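Local coordinates for CRISPR-associated protein,CRISPR-associated endonuclease Cas9 (Corynebacterium diphtheriae, PDB 6JOO) that uses a bound guide RNA to find matching foreign DNA and cut it, as the magnesium-dependent endonuclease of a bacterial CRISPR immune system, at residues 18-23 with 34-39; 104-109 with 126-131; 645-650 with 904-909. All coordinates share one frame; numbering follows the deposited sequence.

Contact 1. Residues 18-23 with 34-39; sequences GLAAIE and LSLVSH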
loop_
_atom_site.group_PDB
_atom_site.type_symbol
_atom_site.label_atom_id
_atom_site.label_comp_id
_atom_site.label_asym_id
_atom_site.label_seq_id
_atom_site.Cartn_x
_atom_site.Cartn_y
_atom_site.Cartn_z
ATOM N N GLY A 18 -14.878 18.988 2.638
ATOM C CA GLY A 18 -15.926 19.943 2.333
ATOM C C GLY A 18 -15.468 20.991 1.341
ATOM O O GLY A 18 -14.563 21.774 1.638
ATOM N N LEU A 19 -16.076 21.017 0.157
ATOM C CA LEU A 19 -15.716 21.961 -0.892
ATOM C C LEU A 19 -16.884 22.898 -1.154
ATOM O O LEU A 19 -18.007 22.442 -1.397
ATOM C CB LEU A 19 -15.323 21.234 -2.179
ATOM C CG LEU A 19 -14.075 20.358 -2.080
ATOM C CD1 LEU A 19 -13.884 19.573 -3.360
ATOM C CD2 LEU A 19 -12.846 21.203 -1.779
ATOM N N ALA A 20 -16.618 24.201 -1.113
ATOM C CA ALA A 20 -17.654 25.207 -1.285
ATOM C C ALA A 20 -17.104 26.404 -2.048
ATOM O O ALA A 20 -15.973 26.838 -1.814
ATOM C CB ALA A 20 -18.212 25.666 0.067
ATOM N N ALA A 21 -17.920 26.930 -2.960
ATOM C CA ALA A 21 -17.597 28.137 -3.712
ATOM C C ALA A 21 -18.881 28.930 -3.894
ATOM O O ALA A 21 -19.826 28.443 -4.521
ATOM C CB ALA A 21 -16.970 27.804 -5.068
ATOM N N ILE A 22 -18.918 30.140 -3.343
ATOM C CA ILE A 22 -20.114 30.976 -3.342
ATOM C C ILE A 22 -19.790 32.284 -4.049
ATOM O O ILE A 22 -18.809 32.951 -3.703
ATOM C CB ILE A 22 -20.621 31.244 -1.912
ATOM C CG1 ILE A 22 -20.960 29.932 -1.197
ATOM C CG2 ILE A 22 -21.827 32.168 -1.940
ATOM C CD1 ILE A 22 -19.824 29.368 -0.363
ATOM N N GLU A 23 -20.618 32.648 -5.030
ATOM C CA GLU A 23 -20.437 33.912 -5.734
ATOM C C GLU A 23 -20.607 35.081 -4.772
ATOM O O GLU A 23 -21.568 35.131 -4.000
ATOM C CB GLU A 23 -21.432 34.026 -6.890
ATOM C CG GLU A 23 -21.256 35.276 -7.736
ATOM C CD GLU A 23 -22.223 35.332 -8.901
ATOM O OE1 GLU A 23 -23.036 34.395 -9.049
ATOM O OE2 GLU A 23 -22.169 36.315 -9.670
ATOM N N LEU A 34 -22.187 28.554 -6.092
ATOM C CA LEU A 34 -21.669 28.011 -7.343
ATOM C C LEU A 34 -21.519 26.494 -7.273
ATOM O O LEU A 34 -21.951 25.779 -8.183
ATOM C CB LEU A 34 -20.336 28.680 -7.690
ATOM C CG LEU A 34 -20.370 30.197 -7.911
ATOM C CD1 LEU A 34 -18.988 30.738 -8.262
ATOM C CD2 LEU A 34 -21.380 30.565 -8.988
ATOM N N SER A 35 -20.919 25.982 -6.200
ATOM C CA SER A 35 -20.713 24.545 -6.064
ATOM C C SER A 35 -20.584 24.193 -4.591
ATOM O O SER A 35 -19.745 24.762 -3.888
ATOM C CB SER A 35 -19.464 24.093 -6.838
ATOM O OG SER A 35 -19.255 22.694 -6.720
ATOM N N LEU A 36 -21.422 23.267 -4.131
ATOM C CA LEU A 36 -21.360 22.745 -2.770
ATOM C C LEU A 36 -21.168 21.239 -2.863
ATOM O O LEU A 36 -22.049 20.526 -3.354
ATOM C CB LEU A 36 -22.620 23.096 -1.982
ATOM C CG LEU A 36 -22.882 24.588 -1.796
ATOM C CD1 LEU A 36 -24.132 24.811 -0.960
ATOM C CD2 LEU A 36 -21.678 25.266 -1.160
ATOM N N VAL A 37 -20.020 20.756 -2.394
ATOM C CA VAL A 37 -19.641 19.359 -2.559
ATOM C C VAL A 37 -19.100 18.835 -1.236
ATOM O O VAL A 37 -18.189 19.435 -0.652
ATOM C CB VAL A 37 -18.601 19.179 -3.679
ATOM C CG1 VAL A 37 -17.979 17.795 -3.609
ATOM C CG2 VAL A 37 -19.248 19.410 -5.041
ATOM N N SER A 38 -19.669 17.728 -0.757
ATOM C CA SER A 38 -19.141 16.983 0.385
ATOM C C SER A 38 -18.500 15.721 -0.181
ATOM O O SER A 38 -19.151 14.690 -0.346
ATOM C CB SER A 38 -20.240 16.659 1.393
ATOM O OG SER A 38 -20.798 17.833 1.958
ATOM N N HIS A 39 -17.209 15.811 -0.493
ATOM C CA HIS A 39 -16.503 14.706 -1.128
ATOM C C HIS A 39 -16.046 13.697 -0.083
ATOM O O HIS A 39 -15.395 14.059 0.901
ATOM C CB HIS A 39 -15.304 15.224 -1.922
ATOM C CG HIS A 39 -14.633 14.179 -2.757
ATOM N ND1 HIS A 39 -13.565 13.435 -2.304
ATOM C CD2 HIS A 39 -14.880 13.755 -4.020
ATOM C CE1 HIS A 39 -13.181 12.598 -3.252
ATOM N NE2 HIS A 39 -13.963 12.771 -4.302
#

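Contact 2. Residues 104-109 with 126-131; sequences WKVRAE and SVALRH. With nucleotides of chain B.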
loop_
_atom_site.group_PDB
_atom_site.type_symbol
_atom_site.label_atom_id
_atom_site.label_comp_id
_atom_site.label_asym_id
_atom_site.label_seq_id
_atom_site.Cartn_x
_atom_site.Cartn_y
_atom_site.Cartn_z
ATOM N N TRP A 104 19.031 -34.738 8.782
ATOM C CA TRP A 104 19.442 -34.441 10.150
ATOM C C TRP A 104 20.511 -35.414 10.633
ATOM O O TRP A 104 21.446 -35.017 11.337
ATOM C CB TRP A 104 18.235 -34.465 11.087
ATOM C CG TRP A 104 17.384 -33.240 11.002
ATOM C CD1 TRP A 104 16.184 -33.119 10.365
ATOM C CD2 TRP A 104 17.666 -31.955 11.572
ATOM N NE1 TRP A 104 15.699 -31.842 10.504
ATOM C CE2 TRP A 104 16.591 -31.106 11.240
ATOM C CE3 TRP A 104 18.722 -31.441 12.330
ATOM C CZ2 TRP A 104 16.541 -29.771 11.641
ATOM C CZ3 TRP A 104 18.671 -30.113 12.726
ATOM C CH2 TRP A 104 17.589 -29.296 12.382
ATOM N N LYS A 105 20.388 -36.693 10.269
ATOM C CA LYS A 105 21.399 -37.671 10.657
ATOM C C LYS A 105 22.740 -37.366 10.001
ATOM O O LYS A 105 23.795 -37.497 10.634
ATOM C CB LYS A 105 20.924 -39.081 10.299
ATOM C CG LYS A 105 22.038 -40.106 10.131
ATOM C CD LYS A 105 22.731 -40.421 11.447
ATOM C CE LYS A 105 23.932 -41.323 11.223
ATOM N NZ LYS A 105 24.683 -41.571 12.482
ATOM N N VAL A 106 22.719 -36.943 8.737
ATOM C CA VAL A 106 23.961 -36.650 8.027
ATOM C C VAL A 106 24.649 -35.427 8.621
ATOM O O VAL A 106 25.879 -35.399 8.760
ATOM C CB VAL A 106 23.682 -36.471 6.524
ATOM C CG1 VAL A 106 24.920 -35.965 5.816
ATOM C CG2 VAL A 106 23.217 -37.780 5.913
ATOM N N ARG A 107 23.877 -34.396 8.975
ATOM C CA ARG A 107 24.471 -33.194 9.556
ATOM C C ARG A 107 25.143 -33.487 10.890
ATOM O O ARG A 107 26.145 -32.850 11.234
ATOM C CB ARG A 107 23.408 -32.109 9.730
ATOM C CG ARG A 107 22.961 -31.455 8.435
ATOM C CD ARG A 107 21.816 -30.485 8.679
ATOM N NE ARG A 107 22.137 -29.498 9.708
ATOM C CZ ARG A 107 21.296 -28.560 10.130
ATOM N NH1 ARG A 107 20.078 -28.479 9.612
ATOM N NH2 ARG A 107 21.669 -27.702 11.069
ATOM N N ALA A 108 24.606 -34.438 11.656
ATOM C CA ALA A 108 25.239 -34.831 12.908
ATOM C C ALA A 108 26.412 -35.771 12.681
ATOM O O ALA A 108 27.390 -35.728 13.435
ATOM C CB ALA A 108 24.215 -35.488 13.833
ATOM N N GLU A 109 26.338 -36.623 11.657
ATOM C CA GLU A 109 27.428 -37.554 11.385
ATOM C C GLU A 109 28.652 -36.829 10.838
ATOM O O GLU A 109 29.789 -37.156 11.199
ATOM C CB GLU A 109 26.956 -38.631 10.408
ATOM C CG GLU A 109 28.033 -39.617 9.986
ATOM C CD GLU A 109 27.662 -40.375 8.726
ATOM O OE1 GLU A 109 26.786 -39.893 7.976
ATOM O OE2 GLU A 109 28.244 -41.455 8.484
ATOM N N SER A 126 26.760 -32.833 0.137
ATOM C CA SER A 126 25.732 -32.197 -0.681
ATOM C C SER A 126 24.369 -32.277 -0.004
ATOM O O SER A 126 23.576 -31.333 -0.075
ATOM C CB SER A 126 25.685 -32.845 -2.065
ATOM O OG SER A 126 24.605 -32.339 -2.830
ATOM N N VAL A 127 24.089 -33.397 0.665
ATOM C CA VAL A 127 22.824 -33.546 1.376
ATOM C C VAL A 127 22.755 -32.584 2.556
ATOM O O VAL A 127 21.722 -31.947 2.794
ATOM C CB VAL A 127 22.637 -35.010 1.819
ATOM C CG1 VAL A 127 21.534 -35.124 2.862
ATOM C CG2 VAL A 127 22.331 -35.891 0.615
ATOM N N ALA A 128 23.851 -32.451 3.305
ATOM C CA ALA A 128 23.831 -31.585 4.478
ATOM C C ALA A 128 23.788 -30.114 4.085
ATOM O O ALA A 128 23.117 -29.310 4.744
ATOM C CB ALA A 128 25.040 -31.870 5.365
ATOM N N LEU A 129 24.491 -29.741 3.014
ATOM C CA LEU A 129 24.528 -28.336 2.616
ATOM C C LEU A 129 23.176 -27.865 2.098
ATOM O O LEU A 129 22.727 -26.764 2.441
ATOM C CB LEU A 129 25.612 -28.110 1.562
ATOM C CG LEU A 129 27.051 -28.075 2.077
ATOM C CD1 LEU A 129 28.006 -27.717 0.950
ATOM C CD2 LEU A 129 27.180 -27.093 3.233
ATOM N N ARG A 130 22.512 -28.677 1.271
ATOM C CA ARG A 130 21.223 -28.262 0.726
ATOM C C ARG A 130 20.170 -28.116 1.817
ATOM O O ARG A 130 19.249 -27.303 1.682
ATOM C CB ARG A 130 20.750 -29.251 -0.340
ATOM C CG ARG A 130 21.651 -29.343 -1.561
ATOM C CD ARG A 130 21.067 -30.291 -2.596
ATOM N NE ARG A 130 19.946 -29.692 -3.313
ATOM C CZ ARG A 130 19.036 -30.384 -3.992
ATOM N NH1 ARG A 130 19.105 -31.707 -4.035
ATOM N NH2 ARG A 130 18.051 -29.754 -4.616
ATOM N N HIS A 131 20.289 -28.879 2.905
ATOM C CA HIS A 131 19.299 -28.793 3.975
ATOM C C HIS A 131 19.485 -27.524 4.800
ATOM O O HIS A 131 18.512 -26.827 5.109
ATOM C CB HIS A 131 19.375 -30.034 4.863
ATOM C CG HIS A 131 18.325 -30.081 5.931
ATOM N ND1 HIS A 131 18.601 -29.830 7.259
ATOM C CD2 HIS A 131 17.000 -30.352 5.868
ATOM C CE1 HIS A 131 17.491 -29.944 7.966
ATOM N NE2 HIS A 131 16.505 -30.260 7.146
ATOM P P U B 44 12.580 -31.083 8.428
ATOM O OP1 U B 44 13.943 -30.555 8.678
ATOM O OP2 U B 44 11.405 -30.219 8.701
ATOM O "O5'" U B 44 12.519 -31.572 6.916
ATOM C "C5'" U B 44 13.507 -32.457 6.416
ATOM C "C4'" U B 44 13.132 -33.009 5.068
ATOM O "O4'" U B 44 11.923 -33.801 5.170
ATOM C "C3'" U B 44 12.803 -31.981 4.003
ATOM O "O3'" U B 44 13.955 -31.412 3.418
ATOM C "C2'" U B 44 11.955 -32.779 3.022
ATOM O "O2'" U B 44 12.778 -33.576 2.188
ATOM C "C1'" U B 44 11.192 -33.710 3.966
ATOM N N1 U B 44 9.820 -33.231 4.260
ATOM C C2 U B 44 8.867 -33.443 3.286
ATOM O O2 U B 44 9.119 -33.982 2.219
ATOM N N3 U B 44 7.606 -32.997 3.598
ATOM C C4 U B 44 7.194 -32.377 4.759
ATOM O O4 U B 44 6.009 -32.040 4.879
ATOM C C5 U B 44 8.244 -32.199 5.720
ATOM C C6 U B 44 9.487 -32.623 5.446
#

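Contact 3. Residues 645-650 with 904-909; sequences VVMSNV and VRRDSL. With nucleotides of chain B.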
loop_
_atom_site.group_PDB
_atom_site.type_symbol
_atom_site.label_atom_id
_atom_site.label_comp_id
_atom_site.label_asym_id
_atom_site.label_seq_id
_atom_site.Cartn_x
_atom_site.Cartn_y
_atom_site.Cartn_z
ATOM N N VAL A 645 -24.232 18.497 -2.960
ATOM C CA VAL A 645 -23.830 17.259 -3.615
ATOM C C VAL A 645 -22.897 16.487 -2.690
ATOM O O VAL A 645 -21.851 17.002 -2.277
ATOM C CB VAL A 645 -23.165 17.538 -4.971
ATOM C CG1 VAL A 645 -22.473 16.290 -5.492
ATOM C CG2 VAL A 645 -24.203 18.021 -5.969
ATOM N N VAL A 646 -23.280 15.254 -2.365
ATOM C CA VAL A 646 -22.422 14.304 -1.668
ATOM C C VAL A 646 -21.977 13.273 -2.693
ATOM O O VAL A 646 -22.814 12.560 -3.261
ATOM C CB VAL A 646 -23.148 13.630 -0.494
ATOM C CG1 VAL A 646 -22.180 12.770 0.299
ATOM C CG2 VAL A 646 -23.803 14.667 0.395
HETATM N N MSE A 647 -20.670 13.196 -2.937
HETATM C CA MSE A 647 -20.149 12.294 -3.960
HETATM C C MSE A 647 -18.782 11.704 -3.627
HETATM O O MSE A 647 -18.089 12.170 -2.719
HETATM C CB MSE A 647 -20.057 13.015 -5.300
HETATM C CG MSE A 647 -18.940 14.035 -5.360
HETATM SE SE MSE A 647 -18.714 14.721 -7.161
HETATM C CE MSE A 647 -17.049 15.702 -6.896
ATOM N N SER A 648 -18.401 10.677 -4.386
ATOM C CA SER A 648 -17.110 10.022 -4.242
ATOM C C SER A 648 -16.673 9.516 -5.608
ATOM O O SER A 648 -17.491 9.323 -6.510
ATOM C CB SER A 648 -17.172 8.864 -3.240
ATOM O OG SER A 648 -17.695 9.295 -1.997
ATOM N N ASN A 649 -15.369 9.308 -5.750
ATOM C CA ASN A 649 -14.829 8.781 -6.991
ATOM C C ASN A 649 -15.037 7.273 -7.058
ATOM O O ASN A 649 -15.323 6.612 -6.057
ATOM C CB ASN A 649 -13.346 9.114 -7.118
ATOM C CG ASN A 649 -13.089 10.604 -7.173
ATOM O OD1 ASN A 649 -14.016 11.410 -7.079
ATOM N ND2 ASN A 649 -11.826 10.980 -7.320
ATOM N N VAL A 650 -14.898 6.733 -8.264
ATOM C CA VAL A 650 -15.047 5.306 -8.487
ATOM C C VAL A 650 -13.766 4.784 -9.115
ATOM O O VAL A 650 -12.974 5.536 -9.685
ATOM C CB VAL A 650 -16.272 4.975 -9.365
ATOM C CG1 VAL A 650 -17.515 5.616 -8.783
ATOM C CG2 VAL A 650 -16.048 5.425 -10.805
ATOM N N VAL A 904 -26.374 7.778 -11.454
ATOM C CA VAL A 904 -25.983 9.182 -11.538
ATOM C C VAL A 904 -24.463 9.277 -11.491
ATOM O O VAL A 904 -23.836 8.837 -10.519
ATOM C CB VAL A 904 -26.624 10.007 -10.413
ATOM C CG1 VAL A 904 -26.242 11.472 -10.528
ATOM C CG2 VAL A 904 -28.126 9.846 -10.450
ATOM N N ARG A 905 -23.875 9.854 -12.537
ATOM C CA ARG A 905 -22.451 10.156 -12.594
ATOM C C ARG A 905 -22.274 11.665 -12.676
ATOM O O ARG A 905 -23.057 12.353 -13.338
ATOM C CB ARG A 905 -21.772 9.479 -13.790
ATOM C CG ARG A 905 -21.376 8.026 -13.560
ATOM C CD ARG A 905 -22.578 7.093 -13.461
ATOM N NE ARG A 905 -22.175 5.719 -13.172
ATOM C CZ ARG A 905 -22.154 4.736 -14.068
ATOM N NH1 ARG A 905 -21.770 3.517 -13.710
ATOM N NH2 ARG A 905 -22.524 4.969 -15.321
ATOM N N ARG A 906 -21.246 12.180 -12.006
ATOM C CA ARG A 906 -21.053 13.618 -11.874
ATOM C C ARG A 906 -19.639 14.014 -12.281
ATOM O O ARG A 906 -18.722 13.189 -12.315
ATOM C CB ARG A 906 -21.323 14.094 -10.439
ATOM C CG ARG A 906 -22.661 13.649 -9.868
ATOM C CD ARG A 906 -22.852 14.120 -8.430
ATOM N NE ARG A 906 -24.147 13.716 -7.892
ATOM C CZ ARG A 906 -25.279 14.389 -8.082
ATOM N NH1 ARG A 906 -25.275 15.500 -8.803
ATOM N NH2 ARG A 906 -26.413 13.946 -7.555
ATOM N N ASP A 907 -19.476 15.304 -12.580
ATOM C CA ASP A 907 -18.178 15.888 -12.890
ATOM C C ASP A 907 -17.525 16.361 -11.590
ATOM O O ASP A 907 -18.034 16.117 -10.494
ATOM C CB ASP A 907 -18.329 17.000 -13.932
ATOM C CG ASP A 907 -19.137 18.198 -13.429
ATOM O OD1 ASP A 907 -19.601 18.193 -12.268
ATOM O OD2 ASP A 907 -19.310 19.158 -14.213
ATOM N N SER A 908 -16.387 17.051 -11.688
ATOM C CA SER A 908 -15.668 17.410 -10.471
ATOM C C SER A 908 -16.434 18.434 -9.647
ATOM O O SER A 908 -16.235 18.525 -8.431
ATOM C CB SER A 908 -14.280 17.926 -10.825
ATOM O OG SER A 908 -13.673 17.060 -11.761
ATOM N N LEU A 909 -17.312 19.204 -10.285
ATOM C CA LEU A 909 -18.113 20.221 -9.616
ATOM C C LEU A 909 -19.442 19.680 -9.099
ATOM O O LEU A 909 -20.281 20.465 -8.644
ATOM C CB LEU A 909 -18.365 21.404 -10.559
ATOM C CG LEU A 909 -17.129 22.239 -10.909
ATOM C CD1 LEU A 909 -17.406 23.199 -12.052
ATOM C CD2 LEU A 909 -16.634 22.995 -9.690
ATOM P P G B 77 -6.202 8.063 -8.431
ATOM O OP1 G B 77 -5.867 7.782 -9.851
ATOM O OP2 G B 77 -7.107 9.188 -8.082
ATOM O "O5'" G B 77 -6.835 6.770 -7.743
ATOM C "C5'" G B 77 -6.918 5.531 -8.443
ATOM C "C4'" G B 77 -8.347 5.109 -8.710
ATOM O "O4'" G B 77 -9.085 5.046 -7.461
ATOM C "C3'" G B 77 -9.156 6.016 -9.640
ATOM O "O3'" G B 77 -10.013 5.211 -10.444
ATOM C "C2'" G B 77 -10.002 6.825 -8.666
ATOM O "O2'" G B 77 -11.196 7.340 -9.216
ATOM C "C1'" G B 77 -10.279 5.790 -7.586
ATOM N N9 G B 77 -10.621 6.347 -6.281
ATOM C C8 G B 77 -10.018 7.390 -5.624
ATOM N N7 G B 77 -10.568 7.641 -4.469
ATOM C C5 G B 77 -11.590 6.707 -4.362
ATOM C C6 G B 77 -12.532 6.485 -3.326
ATOM O O6 G B 77 -12.651 7.101 -2.259
ATOM N N1 G B 77 -13.392 5.430 -3.628
ATOM C C2 G B 77 -13.347 4.681 -4.780
ATOM N N2 G B 77 -14.258 3.702 -4.895
ATOM N N3 G B 77 -12.473 4.880 -5.753
ATOM C C4 G B 77 -11.634 5.899 -5.475
ATOM P P C B 78 -9.573 4.805 -11.933
ATOM O OP1 C B 78 -9.307 3.344 -11.974
ATOM O OP2 C B 78 -8.507 5.739 -12.369
ATOM O "O5'" C B 78 -10.873 5.099 -12.805
ATOM C "C5'" C B 78 -11.649 6.268 -12.592
ATOM C "C4'" C B 78 -12.502 6.584 -13.794
ATOM O "O4'" C B 78 -13.382 7.688 -13.496
ATOM C "C3'" C B 78 -11.758 7.025 -15.042
ATOM O "O3'" C B 78 -11.284 5.916 -15.781
ATOM C "C2'" C B 78 -12.798 7.847 -15.804
ATOM O "O2'" C B 78 -13.576 7.014 -16.642
ATOM C "C1'" C B 78 -13.691 8.387 -14.677
ATOM N N1 C B 78 -13.532 9.839 -14.443
ATOM C C2 C B 78 -14.701 10.573 -14.234
ATOM O O2 C B 78 -15.783 9.966 -14.231
ATOM N N3 C B 78 -14.624 11.907 -14.016
ATOM C C4 C B 78 -13.435 12.511 -14.024
ATOM N N4 C B 78 -13.400 13.830 -13.811
ATOM C C5 C B 78 -12.228 11.783 -14.251
ATOM C C6 C B 78 -12.319 10.462 -14.459
ATOM P P C B 112 -11.322 16.560 -14.699
ATOM O OP1 C B 112 -12.261 17.313 -13.830
ATOM O OP2 C B 112 -10.915 15.179 -14.339
ATOM O "O5'" C B 112 -11.909 16.514 -16.175
ATOM C "C5'" C B 112 -12.446 17.682 -16.764
ATOM C "C4'" C B 112 -12.745 17.478 -18.224
ATOM O "O4'" C B 112 -11.568 16.977 -18.896
ATOM C "C3'" C B 112 -13.823 16.457 -18.550
ATOM O "O3'" C B 112 -15.129 17.008 -18.443
ATOM C "C2'" C B 112 -13.470 16.024 -19.973
ATOM O "O2'" C B 112 -14.023 16.920 -20.924
ATOM C "C1'" C B 112 -11.945 16.176 -19.992
ATOM N N1 C B 112 -11.224 14.884 -19.930
ATOM C C2 C B 112 -10.954 14.245 -21.143
ATOM O O2 C B 112 -11.336 14.784 -22.194
ATOM N N3 C B 112 -10.293 13.066 -21.143
ATOM C C4 C B 112 -9.899 12.525 -19.991
ATOM N N4 C B 112 -9.250 11.359 -20.046
ATOM C C5 C B 112 -10.156 13.159 -18.740
ATOM C C6 C B 112 -10.814 14.328 -18.752
#

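Contact 1. Residues 18-23 with 34-39
Leu19 and Val37 form the tight end of this antiparallel strand pair. Leu19 N donates to Val37 O and Val37 N returns the bond to Leu19 O, each at 2.8 Å and nearly straight. Their CB atoms sit 4.1 Å apart on the face shared with Ala21 and Ser35, where Trp482 of helix 470-490 packs on Leu19 and Ala21. On the other face Leu36 holds CG anti to its carbonyl carbon (chi1 -62°) and CD1 anti to CA (chi2 -178°), which leaves CD2 3.7 Å from Ala20 CB; Ala574 and Ala575 of helix 569-577 close over Ala20.

The pairing is less regular toward Leu34. Leu34 and Ser35 both stand opposite Ala21, a classic beta bulge. Ala21 O takes both amides in its carbonyl plane, Leu34 N at 2.8 Å and Ser35 N at 3.2 Å, and Ala21 N donates back to Ser35 O at 3.0 Å. Beyond it, the partly exposed Leu34 and Glu23 cross obliquely. This more open side still makes contact: Leu34 CG packs against Glu23 N, and its CD2 lies 4.0 Å from Glu23 CB.

Both strands belong to the hairpin 16-24/30-40 in the N-terminal part of the fusion, within the RNase H-like sheet of the RuvC nuclease. The chemistry is mostly backbone hydrogen bonding, with small or aliphatic side chains packed on the two faces: the bonds fix the register, and the bulge lets one carbonyl satisfy two successive amides.

Contact 2. Residues 104-109 with 126-131
His131 and Arg107 meet through a side-chain hydrogen bond: Arg107 NH1 donates to His131 ND1 at 3.1 Å (N-H...N 156°), close to both the imidazole and the guanidinium plane, although the two planes are turned well apart. The arginine chain bends at chi3, which turns NE out of the line of the aliphatic chain, and NE is held by a salt bridge to Glu212. With ND1 accepting, the opposite ring nitrogen can donate: His131 NE2 reaches OP1 of U44 of chain B at 3.0 Å. Trp104 NE1 bonds to that same oxygen at 2.8 Å, so one phosphate oxygen of the RNA is gripped by a residue from each helix.

The aromatic part is a T-shaped stack. His131 turns its edge toward the face of the five-membered ring of Trp104, planes at 73°, with CE1 3.6 Å from Trp104 CE2 and displaced toward the rim. Arg107 NH1 lies over this same indole face, also near the rim.

Apolar packing fills the rest. Ala128 CB touches Arg107 CG at 3.7 Å and Val106 CG1 at 4.1 Å, while Val106 CG2 and Val127 CG1 meet more loosely.

All this lies in the N-terminal part of the fusion, in an alpha-helical region consistent with the recognition lobe of Cas9. The segments 104-109 and 126-131, from helices 102-110 and 118-134, cross at -111°; helix 179-184 packs on Trp104 and Arg107, and the long helix 56-86 runs against Ser126 and Arg130.

Contact 3. Residues 645-650 with 904-909
Val645 and Arg906 slide past each other in opposite directions, with Val645 CG1 3.7 Å from Arg906 CD and over one face of the guanidinium. Val904 CG1 lies over the opposite face, 3.7 Å from the plane and toward its rim, so the flat group sits between two valines. The arginine stays extended from CG to NE; NH2 forms a salt bridge to Glu822 and NH1 bonds to the carbonyl of Gly910.

Met647, modelled as selenomethionine, reaches the loop backbone at Asp907 and Ser908. Its CG takes the crowded position between backbone N and carbonyl carbon (chi1 72°), and from there the chain runs out straight. SE lies 3.7 Å from Asp907 O and CE 3.3 Å from Ser908 O, an apolar tip resting on backbone carbonyls.

Both segments also touch the RNA: the O2' of G77 of chain B donates to Val650 O at 2.6 Å, and Ser908 OG bonds to a phosphate oxygen of C112 of chain B.

The contact lies in the C-terminal part of the fusion and joins two domains. Strand 645-647, in RuvC, edges the mixed sheet beside strand 30-40; 904-909 leads out of strand 902-904 of the C-terminal domain's antiparallel sheet, and helix 470-490 packs on Ser908 and Leu909.

The contacts come in series along the chain, 1, then 2, then 3, but space groups them differently. Contacts 1 and 3 are neighbours, their centres about 12 Å apart, and share the mixed RuvC sheet: strand 30-40 of contact 1 lies parallel to strand 645-647 of contact 3, with backbone pairing from Leu36 and Ser38 to Val645, while Ser35 OG bonds to Leu909 O. That sheet thus brings together strands from the N-terminal and C-terminal parts of the fusion. Contact 2 stands apart on the opposite side of the chain's centre, its centre about 71 Å from that of contact 1 and 64 Å from that of contact 3. The RNA reaches both contacts 2 and 3, so it spans the helical region and the junction of RuvC with the C-terminal domain.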